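Local structure of endo-beta-1,4-glucanase (cellulase B) (Bacillus halodurans, 4V2X) at residues A[80-85]-A[129-134]; A[92-97]-A[367-372]. The protein is an endo-beta-1,4-glucanase of glycoside hydrolase family 5 that takes part in breaking down xyloglucan and beta-1,3-1,4-glucans, with a family 46 carbohydrate-binding module contributing. All coordinates share one frame; numbering follows the deposited sequence.

Interaction 1: residues A[80-85]-A[129-134]; sequences QDETAW and LNRVDQ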
loop_
_atom_site.group_PDB
_atom_site.type_symbol
_atom_site.label_atom_id
_atom_site.label_comp_id
_atom_site.label_asym_id
_atom_site.label_seq_id
_atom_site.Cartn_x
_atom_site.Cartn_y
_atom_site.Cartn_z
ATOM N N GLN A 80 9.376 34.705 11.200
ATOM C CA GLN A 80 9.605 35.543 10.031
ATOM C C GLN A 80 10.887 35.117 9.335
ATOM O O GLN A 80 10.909 34.958 8.110
ATOM C CB GLN A 80 9.688 37.021 10.432
ATOM C CG GLN A 80 9.844 38.005 9.270
ATOM C CD GLN A 80 8.548 38.268 8.517
ATOM O OE1 GLN A 80 8.060 39.399 8.478
ATOM N NE2 GLN A 80 7.989 37.227 7.906
ATOM N N ASP A 81 11.945 34.909 10.119
ATOM C CA ASP A 81 13.218 34.506 9.555
ATOM C C ASP A 81 13.992 33.487 10.402
ATOM O O ASP A 81 13.539 33.039 11.462
ATOM C CB ASP A 81 14.059 35.751 9.208
ATOM C CG ASP A 81 14.897 36.292 10.373
ATOM O OD1 ASP A 81 14.803 35.822 11.525
ATOM O OD2 ASP A 81 15.683 37.230 10.105
ATOM N N GLU A 82 15.170 33.134 9.906
ATOM C CA GLU A 82 15.979 32.055 10.473
ATOM C C GLU A 82 16.625 32.364 11.827
ATOM O O GLU A 82 17.298 31.500 12.395
ATOM C CB GLU A 82 17.054 31.615 9.466
ATOM C CG GLU A 82 18.037 32.705 9.037
ATOM C CD GLU A 82 17.571 33.534 7.846
ATOM O OE1 GLU A 82 16.346 33.690 7.640
ATOM O OE2 GLU A 82 18.441 34.059 7.113
ATOM N N THR A 83 16.439 33.583 12.338
ATOM C CA THR A 83 16.905 33.949 13.670
ATOM C C THR A 83 15.815 33.810 14.736
ATOM O O THR A 83 16.065 34.093 15.905
ATOM C CB THR A 83 17.446 35.399 13.716
ATOM O OG1 THR A 83 16.361 36.329 13.591
ATOM C CG2 THR A 83 18.469 35.633 12.609
ATOM N N ALA A 84 14.635 33.346 14.335
ATOM C CA ALA A 84 13.456 33.296 15.212
ATOM C C ALA A 84 13.670 32.435 16.457
ATOM O O ALA A 84 13.070 32.690 17.500
ATOM C CB ALA A 84 12.243 32.804 14.431
ATOM N N TRP A 85 14.534 31.428 16.356
ATOM C CA TRP A 85 14.798 30.542 17.488
ATOM C C TRP A 85 16.170 30.763 18.138
ATOM O O TRP A 85 16.704 29.885 18.821
ATOM C CB TRP A 85 14.575 29.086 17.055
ATOM C CG TRP A 85 13.114 28.722 16.882
ATOM C CD1 TRP A 85 12.019 29.470 17.235
ATOM C CD2 TRP A 85 12.595 27.493 16.353
ATOM N NE1 TRP A 85 10.861 28.788 16.944
ATOM C CE2 TRP A 85 11.187 27.569 16.410
ATOM C CE3 TRP A 85 13.188 26.330 15.844
ATOM C CZ2 TRP A 85 10.362 26.535 15.964
ATOM C CZ3 TRP A 85 12.372 25.306 15.402
ATOM C CH2 TRP A 85 10.971 25.411 15.468
ATOM N N LEU A 129 14.372 32.750 -0.178
ATOM C CA LEU A 129 15.010 31.768 -1.051
ATOM C C LEU A 129 16.461 32.126 -1.392
ATOM O O LEU A 129 17.332 31.258 -1.387
ATOM C CB LEU A 129 14.187 31.560 -2.331
ATOM C CG LEU A 129 14.659 30.473 -3.306
ATOM C CD1 LEU A 129 14.817 29.134 -2.602
ATOM C CD2 LEU A 129 13.683 30.356 -4.468
ATOM N N ASN A 130 16.738 33.396 -1.676
ATOM C CA ASN A 130 18.117 33.790 -1.958
ATOM C C ASN A 130 19.053 33.596 -0.756
ATOM O O ASN A 130 20.219 33.250 -0.930
ATOM C CB ASN A 130 18.189 35.229 -2.481
ATOM C CG ASN A 130 17.856 35.325 -3.963
ATOM O OD1 ASN A 130 18.126 34.399 -4.726
ATOM N ND2 ASN A 130 17.277 36.448 -4.377
ATOM N N ARG A 131 18.548 33.802 0.453
ATOM C CA ARG A 131 19.356 33.569 1.650
ATOM C C ARG A 131 19.658 32.078 1.826
ATOM O O ARG A 131 20.791 31.708 2.126
ATOM C CB ARG A 131 18.667 34.137 2.890
ATOM C CG ARG A 131 18.528 35.651 2.862
ATOM C CD ARG A 131 18.539 36.233 4.265
ATOM N NE ARG A 131 17.434 35.721 5.078
ATOM C CZ ARG A 131 16.166 36.113 4.965
ATOM N NH1 ARG A 131 15.807 37.013 4.060
ATOM N NH2 ARG A 131 15.244 35.588 5.764
ATOM N N VAL A 132 18.650 31.231 1.616
ATOM C CA VAL A 132 18.852 29.779 1.644
ATOM C C VAL A 132 19.866 29.395 0.567
ATOM O O VAL A 132 20.826 28.667 0.816
ATOM C CB VAL A 132 17.527 29.017 1.415
ATOM C CG1 VAL A 132 17.786 27.520 1.264
ATOM C CG2 VAL A 132 16.553 29.282 2.561
ATOM N N ASP A 133 19.644 29.917 -0.632
ATOM C CA ASP A 133 20.523 29.688 -1.765
ATOM C C ASP A 133 21.989 30.042 -1.461
ATOM O O ASP A 133 22.906 29.290 -1.796
ATOM C CB ASP A 133 20.018 30.531 -2.936
ATOM C CG ASP A 133 20.837 30.355 -4.167
ATOM O OD1 ASP A 133 21.863 31.050 -4.301
ATOM O OD2 ASP A 133 20.441 29.537 -5.013
ATOM N N GLN A 134 22.205 31.196 -0.839
ATOM C CA GLN A 134 23.557 31.636 -0.511
ATOM C C GLN A 134 24.263 30.611 0.369
ATOM O O GLN A 134 25.437 30.298 0.169
ATOM C CB GLN A 134 23.510 32.995 0.179
ATOM C CG GLN A 134 24.860 33.550 0.616
ATOM C CD GLN A 134 25.808 33.820 -0.536
ATOM O OE1 GLN A 134 25.921 34.957 -1.005
ATOM N NE2 GLN A 134 26.498 32.784 -0.997
HETATM O O HOH W 1 12.303 35.860 5.807
HETATM O O HOH W 2 20.585 33.351 5.201
#
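Arg-131 grips the carboxylate of Glu-82 side-on: its NE reaches Glu-82 OE2 at 2.8 Å, and Arg-131 NH2 reaches Glu-82 OE1 at 2.9 Å. Both oxygens offer their syn lone pairs, and the planes of guanidinium and carboxylate lie only 12° apart, so the salt bridge is bidentate and nearly flat. A bend at chi3 (-61°) turns the end of the arginine onto the glutamate, which itself bends at chi2. The methylene of Asp-81 adds a van der Waals contact, its CB 3.6 Å from Arg-131 NH2. One water ties Arg-131 NH2 to the carbonyl of Gln-80, and a second donates to Glu-82 OE2. An alanine in place of Arg-131 would probably leave the buried Glu-82 carboxylate without its main counter-charge and let its end turn. Farther out, Asp-81 OD1 accepts from Thr-83 N (2.9 Å) in an Asx turn and also from Thr-83 OG1, which shapes the type I turn carrying Glu-82, while Asp-81 OD2 forms a salt bridge with Arg-89. The contact thus fastens the loop between strand 68-70 and helix 92-100 of a (beta/alpha)8 barrel to the helix after the second strand.

Interaction 2: residues A[92-97]-A[367-372]; sequences RELIEQ and HTYEWY. With GOL (glycerol), chain J.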
loop_
_atom_site.group_PDB
_atom_site.type_symbol
_atom_site.label_atom_id
_atom_site.label_comp_id
_atom_site.label_asym_id
_atom_site.label_seq_id
_atom_site.Cartn_x
_atom_site.Cartn_y
_atom_site.Cartn_z
ATOM N N ARG A 92 29.373 32.844 6.247
ATOM C CA ARG A 92 30.217 31.946 5.473
ATOM C C ARG A 92 31.190 31.217 6.401
ATOM O O ARG A 92 31.511 30.049 6.185
ATOM C CB ARG A 92 30.994 32.696 4.384
ATOM C CG ARG A 92 31.610 31.743 3.376
ATOM C CD ARG A 92 32.418 32.433 2.291
ATOM N NE ARG A 92 32.518 31.572 1.112
ATOM C CZ ARG A 92 33.250 30.462 1.031
ATOM N NH1 ARG A 92 33.988 30.044 2.058
ATOM N NH2 ARG A 92 33.247 29.757 -0.096
ATOM N N GLU A 93 31.653 31.920 7.430
ATOM C CA GLU A 93 32.624 31.366 8.357
ATOM C C GLU A 93 32.083 30.122 9.066
ATOM O O GLU A 93 32.819 29.164 9.267
ATOM C CB GLU A 93 33.062 32.427 9.370
ATOM C CG GLU A 93 34.144 31.955 10.324
ATOM C CD GLU A 93 34.883 33.097 11.004
ATOM O OE1 GLU A 93 34.460 34.266 10.876
ATOM O OE2 GLU A 93 35.895 32.810 11.674
ATOM N N LEU A 94 30.806 30.125 9.429
ATOM C CA LEU A 94 30.208 28.936 10.074
ATOM C C LEU A 94 30.363 27.691 9.208
ATOM O O LEU A 94 30.749 26.619 9.685
ATOM C CB LEU A 94 28.725 29.171 10.360
ATOM C CG LEU A 94 27.961 27.979 10.947
ATOM C CD1 LEU A 94 28.566 27.542 12.276
ATOM C CD2 LEU A 94 26.498 28.347 11.095
ATOM N N ILE A 95 30.031 27.839 7.932
ATOM C CA ILE A 95 30.116 26.745 6.976
ATOM C C ILE A 95 31.577 26.301 6.785
ATOM O O ILE A 95 31.867 25.107 6.771
ATOM C CB ILE A 95 29.480 27.131 5.618
ATOM C CG1 ILE A 95 28.036 27.633 5.795
ATOM C CG2 ILE A 95 29.517 25.954 4.655
ATOM C CD1 ILE A 95 27.100 26.695 6.535
ATOM N N GLU A 96 32.486 27.265 6.646
ATOM C CA GLU A 96 33.924 26.979 6.573
ATOM C C GLU A 96 34.384 26.180 7.784
ATOM O O GLU A 96 35.106 25.195 7.645
ATOM C CB GLU A 96 34.737 28.276 6.515
ATOM C CG GLU A 96 34.555 29.093 5.246
ATOM C CD GLU A 96 35.150 30.492 5.350
ATOM O OE1 GLU A 96 35.942 30.756 6.275
ATOM O OE2 GLU A 96 34.823 31.336 4.496
ATOM N N GLN A 97 33.966 26.620 8.967
ATOM C CA GLN A 97 34.418 26.024 10.222
ATOM C C GLN A 97 33.899 24.596 10.378
ATOM O O GLN A 97 34.632 23.706 10.809
ATOM C CB GLN A 97 33.976 26.882 11.410
ATOM C CG GLN A 97 34.616 28.266 11.459
ATOM C CD GLN A 97 35.954 28.293 12.165
ATOM O OE1 GLN A 97 36.488 27.261 12.551
ATOM N NE2 GLN A 97 36.509 29.489 12.328
ATOM N N HIS A 367 28.685 31.542 17.594
ATOM C CA HIS A 367 29.236 32.880 17.782
ATOM C C HIS A 367 30.756 32.853 17.801
ATOM O O HIS A 367 31.392 33.752 17.257
ATOM C CB HIS A 367 28.683 33.488 19.057
ATOM C CG HIS A 367 27.191 33.586 19.060
ATOM N ND1 HIS A 367 26.505 34.474 18.259
ATOM C CD2 HIS A 367 26.251 32.890 19.742
ATOM C CE1 HIS A 367 25.207 34.333 18.460
ATOM N NE2 HIS A 367 25.026 33.377 19.354
ATOM N N THR A 368 31.330 31.820 18.417
ATOM C CA THR A 368 32.786 31.707 18.545
ATOM C C THR A 368 33.401 30.583 17.708
ATOM O O THR A 368 34.632 30.467 17.643
ATOM C CB THR A 368 33.181 31.529 20.020
ATOM O OG1 THR A 368 32.552 30.359 20.556
ATOM C CG2 THR A 368 32.735 32.734 20.827
ATOM N N TYR A 369 32.558 29.765 17.078
ATOM C CA TYR A 369 32.996 28.675 16.200
ATOM C C TYR A 369 33.892 27.671 16.934
ATOM O O TYR A 369 35.023 27.393 16.535
ATOM C CB TYR A 369 33.677 29.227 14.937
ATOM C CG TYR A 369 32.857 30.291 14.226
ATOM C CD1 TYR A 369 31.624 29.985 13.663
ATOM C CD2 TYR A 369 33.320 31.599 14.110
ATOM C CE1 TYR A 369 30.869 30.951 13.021
ATOM C CE2 TYR A 369 32.571 32.573 13.464
ATOM C CZ TYR A 369 31.347 32.244 12.919
ATOM O OH TYR A 369 30.585 33.199 12.272
ATOM N N GLU A 370 33.378 27.154 18.040
ATOM C CA GLU A 370 34.034 26.081 18.758
ATOM C C GLU A 370 32.963 25.218 19.390
ATOM O O GLU A 370 31.822 25.648 19.508
ATOM C CB GLU A 370 34.962 26.629 19.840
ATOM C CG GLU A 370 34.259 27.457 20.906
ATOM C CD GLU A 370 35.092 27.641 22.166
ATOM O OE1 GLU A 370 36.300 27.342 22.140
ATOM O OE2 GLU A 370 34.527 28.080 23.190
ATOM N N TRP A 371 33.334 24.013 19.811
ATOM C CA TRP A 371 32.376 23.106 20.449
ATOM C C TRP A 371 32.143 23.501 21.902
ATOM O O TRP A 371 33.108 23.728 22.651
ATOM C CB TRP A 371 32.836 21.648 20.320
ATOM C CG TRP A 371 32.966 21.244 18.884
ATOM C CD1 TRP A 371 34.110 21.221 18.142
ATOM C CD2 TRP A 371 31.903 20.870 17.992
ATOM N NE1 TRP A 371 33.830 20.844 16.851
ATOM C CE2 TRP A 371 32.485 20.625 16.731
ATOM C CE3 TRP A 371 30.520 20.706 18.140
ATOM C CZ2 TRP A 371 31.740 20.221 15.631
ATOM C CZ3 TRP A 371 29.780 20.304 17.043
ATOM C CH2 TRP A 371 30.392 20.065 15.805
ATOM N N TYR A 372 30.870 23.596 22.301
ATOM C CA TYR A 372 30.542 23.828 23.708
ATOM C C TYR A 372 31.109 22.697 24.553
ATOM O O TYR A 372 31.610 22.936 25.652
ATOM C CB TYR A 372 29.038 23.922 23.955
ATOM C CG TYR A 372 28.393 25.202 23.484
ATOM C CD1 TYR A 372 28.512 26.383 24.216
ATOM C CD2 TYR A 372 27.643 25.230 22.317
ATOM C CE1 TYR A 372 27.909 27.557 23.785
ATOM C CE2 TYR A 372 27.038 26.391 21.883
ATOM C CZ TYR A 372 27.173 27.550 22.613
ATOM O OH TYR A 372 26.571 28.697 22.142
HETATM C C1 GOL J . 37.741 28.275 15.057
HETATM O O1 GOL J . 38.097 28.778 16.350
HETATM C C2 GOL J . 37.890 26.754 14.921
HETATM O O2 GOL J . 36.610 26.161 14.688
HETATM C C3 GOL J . 38.463 26.086 16.161
HETATM O O3 GOL J . 38.724 24.707 15.866
#
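Tyr-369 and Leu-94 meet at Thr-91, whose OG1 is hydrogen-bonded both to Tyr-369 OH and to the backbone N of Leu-94; Thr-91 lies just before helix 92-100, and its bond to Leu-94 N is consistent with an N-cap. The phenol end is thereby held against the helix, and the ring lies among three of its side chains. Glu-93 comes over one face: with CG anti to the backbone N (chi1 -176°), its extended chain and the tyrosine side chain cross at about a right angle. Its CG makes a CH-pi contact, 3.9 Å from the Tyr-369 centroid and 24° off the normal, and its CD is 3.4 Å from Tyr-369 CE2. Leu-94 meets another part of the ring, its CA 3.6 Å from Tyr-369 CE1.

Tyr-369 belongs to the hairpin of strands 364-365 and 370-371, which lies between the eighth barrel strand and helix 374-385. There Tyr-369 and Glu-370 both face Asn-365 in a G1 beta bulge, and Tyr-369 has the left-handed backbone conformation of its first position. Asn-365 OD1 accepts from His-367 N and Thr-368 N, bracing the turn.

Nearer the root of the tyrosine, Gln-97 CD packs 3.7 Å from Tyr-369 CB. A weak bond of 3.4 Å links Gln-97 NE2 to Glu-93 OE2, though the amide's position is somewhat uncertain. A glycerol, probably from the crystallisation liquor, places its O2 2.7 Å from Tyr-369 O; its approach to Gln-97 is too close in the model to be trusted.

Both interactions belong to the (beta/alpha)8 catalytic module, their centres 18 Å apart and their nearest atoms about 6 Å apart without touching. Along the chain their segments alternate: 80-85, 92-97, 129-134, then 367-372. The loop of interaction 1 runs into helix 92-100, used by interaction 2, so the unit following the first barrel strand is tied in two directions. The two helices also pack directly, Ile-95 lying on Val-135 and Ala-139 and Arg-92 on Trp-138. Interaction 1 thus links the loop after the first strand to helix 126-141, while interaction 2 links helix 92-100 to the hairpin after the last strand, beside the first-to-eighth strand closure, away from the annotated calcium sites.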